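Local coordinates for protein xylulose kinase (PDB 3I8B) that probably phosphorylates D-xylulose at the expense of ATP, giving D-xylulose 5-phosphate and ADP, as a sugar kinase of the FGGY family, at residues A[191-196]-A[241-246]; A[249-254]-A[266-271]. One frame throughout, in Å; residues are numbered along the deposited sequence.

Overall arrangement
Interactions 1 and 2 follow one another along the chain within the N-terminal FGGY domain, their centres about 10 Å apart. Interaction 1 pairs strands 193-195 and 241-243 in parallel and shares a magnesium ion at one end; interaction 2 joins loop 249-254 to strand 267-273, an edge strand of the five-stranded sheet, with two direct backbone bonds and two bridging waters. Both are partly buried, and interaction 2 lies farther from the chain centre, about 23 Å against 17 Å. They meet in part through F193, whose ring atom CE2 comes within 3.5 Å of A249 CB. Metal coordination is confined to interaction 1, whereas interaction 2 places an apolar leucine under a loop.

Interaction 1: A[191-196]-A[241-246]; sequences ALFTDR and TVLGPR. With MG (magnesium ion), chain B.
T194 bonds through its backbone to both T241 and L243, the residues flanking V242, as in a two-stranded parallel beta ladder, here within the N-terminal domain of an FGGY kinase. Its N donates to T241 O at 2.8 Å, and its O accepts from L243 N at 2.9 Å, the latter bond nearly straight at 170°. A longer bond from T241 N to L192 O precedes them, and the strand directions diverge by 43°.

The tightly packed part is where F193 meets L243. L243 CD1 reaches obliquely to F193 CD1 at 3.7 Å, while its CG rests 3.6 Å from T194 O. F193 CG stands between the backbone N and the carbonyl carbon (chi1 65°), and the ring beyond it continues away from strand 241-243 to pack on S172, A249 and L268. An alanine in place of L243 would probably open a gap beside F193 CD1 and loosen the packing on P270, since CG and both methyls would be gone. D195, on the F193 side, is the N-cap of the following helix, its OD2 taking D198 N while OD1 bonds S197 OG.

On the opposite face, T194 CG2 and V242 CG2 lie side by side, pointing the same way, and V242 CG1 crosses to the D195-R196 peptide. T194 OG1 turns elsewhere, to D169, and the R196 guanidinium to H323 O and Y324.

The ends are looser. At the exposed T241, a magnesium ion is held by L192 O and T241 OG1, with E190 O and a water adding to its shell; L192 O thus serves both the metal and T241 N. At the opposite end R196 N and L243 O, 4.0 Å apart, are joined through a water, which accepts from R196 N at 2.9 Å and donates to L243 O at 2.7 Å.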
ATOM      1  N   ALA A 191      21.911  10.133  -6.692  1.00 12.05           N
ATOM      2  CA  ALA A 191      22.099   8.770  -6.201  1.00 11.49           C
ATOM      3  C   ALA A 191      20.769   8.156  -5.750  1.00 13.41           C
ATOM      4  O   ALA A 191      20.697   6.954  -5.501  1.00 10.70           O
ATOM      5  CB  ALA A 191      23.120   8.731  -5.049  1.00 11.01           C
ATOM      6  N   LEU A 192      19.723   8.979  -5.626  1.00 10.06           N
ATOM      7  CA  LEU A 192      18.406   8.468  -5.242  1.00  8.48           C
ATOM      8  C   LEU A 192      17.877   7.394  -6.206  1.00  9.29           C
ATOM      9  O   LEU A 192      17.949   7.539  -7.415  1.00  9.56           O
ATOM     10  CB  LEU A 192      17.389   9.615  -5.137  1.00  9.95           C
ATOM     11  CG  LEU A 192      17.457  10.511  -3.900  1.00  7.65           C
ATOM     12  CD1 LEU A 192      16.738  11.852  -4.104  1.00  7.26           C
ATOM     13  CD2 LEU A 192      16.876   9.774  -2.695  1.00  7.85           C
ATOM     14  N   PHE A 193      17.333   6.314  -5.664  1.00  6.58           N
ATOM     15  CA  PHE A 193      16.714   5.285  -6.478  1.00  8.41           C
ATOM     16  C   PHE A 193      15.419   4.809  -5.820  1.00  8.32           C
ATOM     17  O   PHE A 193      15.180   5.022  -4.610  1.00  7.64           O
ATOM     18  CB  PHE A 193      17.687   4.113  -6.708  1.00  7.65           C
ATOM     19  CG  PHE A 193      18.030   3.370  -5.452  1.00  8.72           C
ATOM     20  CD1 PHE A 193      17.167   2.416  -4.942  1.00  8.98           C
ATOM     21  CD2 PHE A 193      19.210   3.638  -4.771  1.00  8.82           C
ATOM     22  CE1 PHE A 193      17.481   1.722  -3.778  1.00  9.34           C
ATOM     23  CE2 PHE A 193      19.524   2.968  -3.610  1.00  8.07           C
ATOM     24  CZ  PHE A 193      18.666   2.004  -3.108  1.00  8.59           C
ATOM     25  N   THR A 194      14.555   4.201  -6.620  1.00  5.72           N
ATOM     26  CA  THR A 194      13.330   3.630  -6.086  1.00  7.19           C
ATOM     27  C   THR A 194      12.964   2.360  -6.870  1.00 10.11           C
ATOM     28  O   THR A 194      13.765   1.884  -7.666  1.00  7.72           O
ATOM     29  CB  THR A 194      12.201   4.660  -6.112  1.00  8.12           C
ATOM     30  OG1 THR A 194      11.101   4.189  -5.334  1.00  8.25           O
ATOM     31  CG2 THR A 194      11.735   4.932  -7.544  1.00  8.74           C
ATOM     32  N   ASP A 195      11.788   1.788  -6.619  1.00 10.15           N
ATOM     33  CA  ASP A 195      11.309   0.679  -7.444  1.00  9.57           C
ATOM     34  C   ASP A 195       9.949   1.013  -8.073  1.00 10.55           C
ATOM     35  O   ASP A 195       9.375   2.066  -7.799  1.00  8.91           O
ATOM     36  CB  ASP A 195      11.205  -0.616  -6.630  1.00  9.14           C
ATOM     37  CG  ASP A 195       9.863  -0.760  -5.918  1.00 11.71           C
ATOM     38  OD1 ASP A 195       9.264  -1.861  -6.002  1.00 12.54           O
ATOM     39  OD2 ASP A 195       9.418   0.214  -5.262  1.00  9.65           O
ATOM     40  N   ARG A 196       9.435   0.102  -8.894  1.00  9.80           N
ATOM     41  CA  ARG A 196       8.138   0.302  -9.534  1.00 12.01           C
ATOM     42  C   ARG A 196       6.977   0.390  -8.546  1.00 12.46           C
ATOM     43  O   ARG A 196       6.022   1.127  -8.781  1.00 11.36           O
ATOM     44  CB  ARG A 196       7.856  -0.808 -10.550  1.00 11.99           C
ATOM     45  CG  ARG A 196       8.741  -0.778 -11.789  1.00 12.69           C
ATOM     46  CD  ARG A 196       8.566  -2.064 -12.587  1.00 11.79           C
ATOM     47  NE  ARG A 196       7.274  -2.149 -13.274  1.00 11.45           N
ATOM     48  CZ  ARG A 196       6.234  -2.864 -12.852  1.00 12.84           C
ATOM     49  NH1 ARG A 196       6.304  -3.570 -11.732  1.00  9.35           N
ATOM     50  NH2 ARG A 196       5.110  -2.876 -13.558  1.00 13.88           N
ATOM     51  N   THR A 241      15.641   7.248  -9.674  1.00  8.29           N
ATOM     52  CA  THR A 241      15.737   6.283 -10.760  1.00 10.85           C
ATOM     53  C   THR A 241      14.951   5.053 -10.395  1.00  9.44           C
ATOM     54  O   THR A 241      15.204   4.430  -9.361  1.00  9.44           O
ATOM     55  CB  THR A 241      17.191   5.818 -10.977  1.00 10.72           C
ATOM     56  OG1 THR A 241      18.022   6.958 -11.161  1.00 15.77           O
ATOM     57  CG2 THR A 241      17.288   4.940 -12.208  1.00 12.61           C
ATOM     58  N   VAL A 242      14.023   4.687 -11.262  1.00 10.01           N
ATOM     59  CA  VAL A 242      13.159   3.551 -11.009  1.00 12.25           C
ATOM     60  C   VAL A 242      13.870   2.262 -11.429  1.00 10.67           C
ATOM     61  O   VAL A 242      14.133   2.034 -12.609  1.00  9.60           O
ATOM     62  CB  VAL A 242      11.807   3.717 -11.723  1.00 11.27           C
ATOM     63  CG1 VAL A 242      10.904   2.500 -11.446  1.00 13.38           C
ATOM     64  CG2 VAL A 242      11.134   5.004 -11.252  1.00 11.50           C
ATOM     65  N   LEU A 243      14.209   1.431 -10.451  1.00  9.25           N
ATOM     66  CA  LEU A 243      14.957   0.210 -10.759  1.00 10.29           C
ATOM     67  C   LEU A 243      14.018  -0.932 -11.093  1.00  8.88           C
ATOM     68  O   LEU A 243      12.879  -0.966 -10.632  1.00 10.89           O
ATOM     69  CB  LEU A 243      15.857  -0.196  -9.584  1.00  8.51           C
ATOM     70  CG  LEU A 243      16.904   0.820  -9.147  1.00 10.30           C
ATOM     71  CD1 LEU A 243      17.679   0.273  -7.947  1.00  8.59           C
ATOM     72  CD2 LEU A 243      17.842   1.157 -10.300  1.00 11.75           C
ATOM     73  N   GLY A 244      14.501  -1.877 -11.892  1.00 14.90           N
ATOM     74  CA  GLY A 244      13.774  -3.114 -12.104  1.00 11.38           C
ATOM     75  C   GLY A 244      13.732  -3.920 -10.817  1.00 11.49           C
ATOM     76  O   GLY A 244      14.554  -3.718  -9.917  1.00  9.81           O
ATOM     77  N   PRO A 245      12.785  -4.865 -10.743  1.00 10.66           N
ATOM     78  CA  PRO A 245      12.499  -5.712  -9.581  1.00 11.84           C
ATOM     79  C   PRO A 245      13.725  -6.469  -9.031  1.00 12.37           C
ATOM     80  O   PRO A 245      13.803  -6.708  -7.819  1.00 12.67           O
ATOM     81  CB  PRO A 245      11.457  -6.698 -10.125  1.00 11.79           C
ATOM     82  CG  PRO A 245      11.703  -6.713 -11.623  1.00 14.52           C
ATOM     83  CD  PRO A 245      11.972  -5.260 -11.908  1.00 12.47           C
ATOM     84  N   ARG A 246      14.674  -6.825  -9.887  1.00 13.94           N
ATOM     85  CA  ARG A 246      15.836  -7.556  -9.400  1.00 14.74           C
ATOM     86  C   ARG A 246      17.167  -6.927  -9.780  1.00 13.48           C
ATOM     87  O   ARG A 246      18.179  -7.615  -9.864  1.00 11.62           O
ATOM     88  CB  ARG A 246      15.780  -9.025  -9.833  1.00 16.67           C
ATOM     89  CG  ARG A 246      15.774  -9.237 -11.323  1.00 20.10           C
ATOM     90  CD  ARG A 246      15.565 -10.711 -11.627  1.00 23.68           C
ATOM     91  NE  ARG A 246      16.547 -11.179 -12.597  1.00 33.58           N
ATOM     92  CZ  ARG A 246      16.304 -11.310 -13.896  1.00 33.86           C
ATOM     93  NH1 ARG A 246      15.098 -11.022 -14.374  1.00 38.83           N
ATOM     94  NH2 ARG A 246      17.261 -11.736 -14.710  1.00 33.23           N
TER
HETATM   95 MG    MG B 515      19.259   8.310  -9.468  1.00 27.74          MG
HETATM   96  O   HOH W   1      10.795  -2.363  -9.716  1.00 12.58           O
HETATM   97  O   HOH W   2      17.794  10.098  -9.342  1.00 14.45           O

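Interaction 2: A[249-254]-A[266-271]; sequences APVKAD and CLLAPG
The C266 carbonyl meets A253 head-on and has a carbon on either side of its plane: A253 N donates to C266 O at 2.8 Å, nearly along the C=O axis, while K252 CB lies 3.2 Å from that oxygen on one side and A253 CB 3.6 Å from it on the other. The K252-A253 peptide is met over one face by L268, whose CD1 comes within 3.7 Å of K252 C. L268 CG, anti to its carbonyl carbon (chi1 -64°), lies 3.6 Å from A253 N and beside V251 O, and CD1 touches V251 CG2.

A249 N to L268 O, with an N-H...O angle of 176°, is the second direct bond. Between the two the loop bows out, and one water closes the opening, donating to A249 O and V251 O and accepting from L268 N. Another links A253 O to C266 N. K252 runs out extended, its NZ bonded to G264 O.

A loop thus pairs with an edge strand of the five-stranded sheet, consistent with the actin-like ATPase fold of FGGY kinases. L267 and A269 bond through their backbones to strand 65-72, helix 460-474 packs on both, and strand 193-195 lies against V251 through F193.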
ATOM      1  N   ALA A 249      21.004  -1.587  -6.884  1.00  7.39           N
ATOM      2  CA  ALA A 249      21.213  -0.153  -7.062  1.00 10.31           C
ATOM      3  C   ALA A 249      22.655   0.138  -7.475  1.00 10.31           C
ATOM      4  O   ALA A 249      23.559  -0.651  -7.210  1.00  9.89           O
ATOM      5  CB  ALA A 249      20.860   0.624  -5.793  1.00 11.62           C
ATOM      6  N   PRO A 250      22.878   1.295  -8.106  1.00 12.49           N
ATOM      7  CA  PRO A 250      24.238   1.692  -8.484  1.00 14.79           C
ATOM      8  C   PRO A 250      25.139   1.964  -7.278  1.00 14.44           C
ATOM      9  O   PRO A 250      26.359   1.995  -7.419  1.00 15.44           O
ATOM     10  CB  PRO A 250      24.021   2.993  -9.273  1.00 16.62           C
ATOM     11  CG  PRO A 250      22.609   2.948  -9.722  1.00 14.38           C
ATOM     12  CD  PRO A 250      21.865   2.229  -8.617  1.00 14.04           C
ATOM     13  N   VAL A 251      24.555   2.187  -6.111  1.00  9.61           N
ATOM     14  CA  VAL A 251      25.361   2.432  -4.923  1.00 12.81           C
ATOM     15  C   VAL A 251      25.101   1.327  -3.895  1.00 11.71           C
ATOM     16  O   VAL A 251      23.999   0.787  -3.829  1.00  9.94           O
ATOM     17  CB  VAL A 251      25.039   3.818  -4.278  1.00 10.99           C
ATOM     18  CG1 VAL A 251      25.475   4.961  -5.193  1.00 11.33           C
ATOM     19  CG2 VAL A 251      23.542   3.921  -3.941  1.00  9.26           C
ATOM     20  N   LYS A 252      26.118   1.014  -3.094  1.00 11.46           N
ATOM     21  CA  LYS A 252      26.016   0.016  -2.027  1.00  9.99           C
ATOM     22  C   LYS A 252      25.793   0.733  -0.708  1.00 10.77           C
ATOM     23  O   LYS A 252      25.916   1.954  -0.640  1.00 12.61           O
ATOM     24  CB  LYS A 252      27.324  -0.786  -1.927  1.00 14.55           C
ATOM     25  CG  LYS A 252      27.712  -1.551  -3.186  1.00 12.84           C
ATOM     26  CD  LYS A 252      29.035  -2.296  -2.986  1.00 13.87           C
ATOM     27  CE  LYS A 252      29.404  -3.120  -4.218  1.00 20.19           C
ATOM     28  NZ  LYS A 252      30.737  -3.814  -4.064  1.00 15.86           N
ATOM     29  N   ALA A 253      25.487  -0.016   0.343  1.00 11.16           N
ATOM     30  CA  ALA A 253      25.430   0.567   1.677  1.00 11.93           C
ATOM     31  C   ALA A 253      26.794   1.138   2.006  1.00 13.11           C
ATOM     32  O   ALA A 253      27.818   0.589   1.597  1.00 11.03           O
ATOM     33  CB  ALA A 253      25.048  -0.472   2.702  1.00 10.18           C
ATOM     34  N   ASP A 254      26.802   2.251   2.731  1.00 11.59           N
ATOM     35  CA  ASP A 254      28.022   2.777   3.331  1.00 11.86           C
ATOM     36  C   ASP A 254      28.570   1.710   4.293  1.00 11.87           C
ATOM     37  O   ASP A 254      27.807   1.132   5.070  1.00  9.23           O
ATOM     38  CB  ASP A 254      27.679   4.058   4.094  1.00 11.94           C
ATOM     39  CG  ASP A 254      28.911   4.784   4.630  1.00 18.20           C
ATOM     40  OD1 ASP A 254      29.329   5.790   4.014  1.00 21.00           O
ATOM     41  OD2 ASP A 254      29.445   4.367   5.679  1.00 18.16           O
ATOM     42  N   CYS A 266      27.851  -4.520   1.085  1.00 10.18           N
ATOM     43  CA  CYS A 266      26.415  -4.756   1.091  1.00  9.10           C
ATOM     44  C   CYS A 266      25.731  -4.008  -0.054  1.00 12.47           C
ATOM     45  O   CYS A 266      25.674  -2.762  -0.055  1.00 11.46           O
ATOM     46  CB  CYS A 266      25.828  -4.308   2.425  1.00  9.02           C
ATOM     47  SG  CYS A 266      24.066  -4.570   2.589  1.00  9.64           S
ATOM     48  N   LEU A 267      25.237  -4.755  -1.040  1.00  7.54           N
ATOM     49  CA  LEU A 267      24.509  -4.117  -2.128  1.00 13.67           C
ATOM     50  C   LEU A 267      23.139  -3.657  -1.657  1.00 10.76           C
ATOM     51  O   LEU A 267      22.640  -4.100  -0.623  1.00 10.46           O
ATOM     52  CB  LEU A 267      24.398  -5.028  -3.354  1.00 13.49           C
ATOM     53  CG  LEU A 267      23.677  -6.365  -3.288  1.00 15.43           C
ATOM     54  CD1 LEU A 267      22.167  -6.179  -3.430  1.00 16.42           C
ATOM     55  CD2 LEU A 267      24.205  -7.245  -4.418  1.00 14.80           C
ATOM     56  N   LEU A 268      22.540  -2.752  -2.410  1.00 10.03           N
ATOM     57  CA  LEU A 268      21.209  -2.274  -2.074  1.00 10.33           C
ATOM     58  C   LEU A 268      20.255  -2.751  -3.151  1.00  9.74           C
ATOM     59  O   LEU A 268      20.496  -2.538  -4.345  1.00 10.67           O
ATOM     60  CB  LEU A 268      21.187  -0.743  -1.944  1.00  5.72           C
ATOM     61  CG  LEU A 268      22.042  -0.144  -0.816  1.00  9.08           C
ATOM     62  CD1 LEU A 268      22.154   1.403  -0.902  1.00  5.90           C
ATOM     63  CD2 LEU A 268      21.505  -0.578   0.562  1.00  7.98           C
ATOM     64  N   ALA A 269      19.198  -3.431  -2.728  1.00  8.03           N
ATOM     65  CA  ALA A 269      18.121  -3.830  -3.626  1.00  9.78           C
ATOM     66  C   ALA A 269      17.157  -2.649  -3.787  1.00 10.50           C
ATOM     67  O   ALA A 269      17.250  -1.675  -3.044  1.00  9.58           O
ATOM     68  CB  ALA A 269      17.397  -5.073  -3.077  1.00 10.37           C
ATOM     69  N   PRO A 270      16.250  -2.718  -4.777  1.00 10.39           N
ATOM     70  CA  PRO A 270      15.461  -1.526  -5.097  1.00  8.97           C
ATOM     71  C   PRO A 270      14.539  -1.065  -3.960  1.00  9.90           C
ATOM     72  O   PRO A 270      14.197   0.114  -3.918  1.00  7.70           O
ATOM     73  CB  PRO A 270      14.635  -1.974  -6.298  1.00  9.27           C
ATOM     74  CG  PRO A 270      15.489  -3.016  -6.957  1.00 10.97           C
ATOM     75  CD  PRO A 270      16.102  -3.767  -5.804  1.00  9.27           C
ATOM     76  N   GLY A 271      14.166  -1.963  -3.054  1.00  8.37           N
ATOM     77  CA  GLY A 271      13.208  -1.631  -2.009  1.00  8.27           C
ATOM     78  C   GLY A 271      11.792  -1.609  -2.583  1.00  9.42           C
ATOM     79  O   GLY A 271      11.559  -2.083  -3.705  1.00  9.63           O
TER
HETATM   80  O   HOH W   3      23.967  -1.836  -4.597  1.00  7.63           O
HETATM   81  O   HOH W   4      28.649  -1.966   1.848  1.00 10.33           O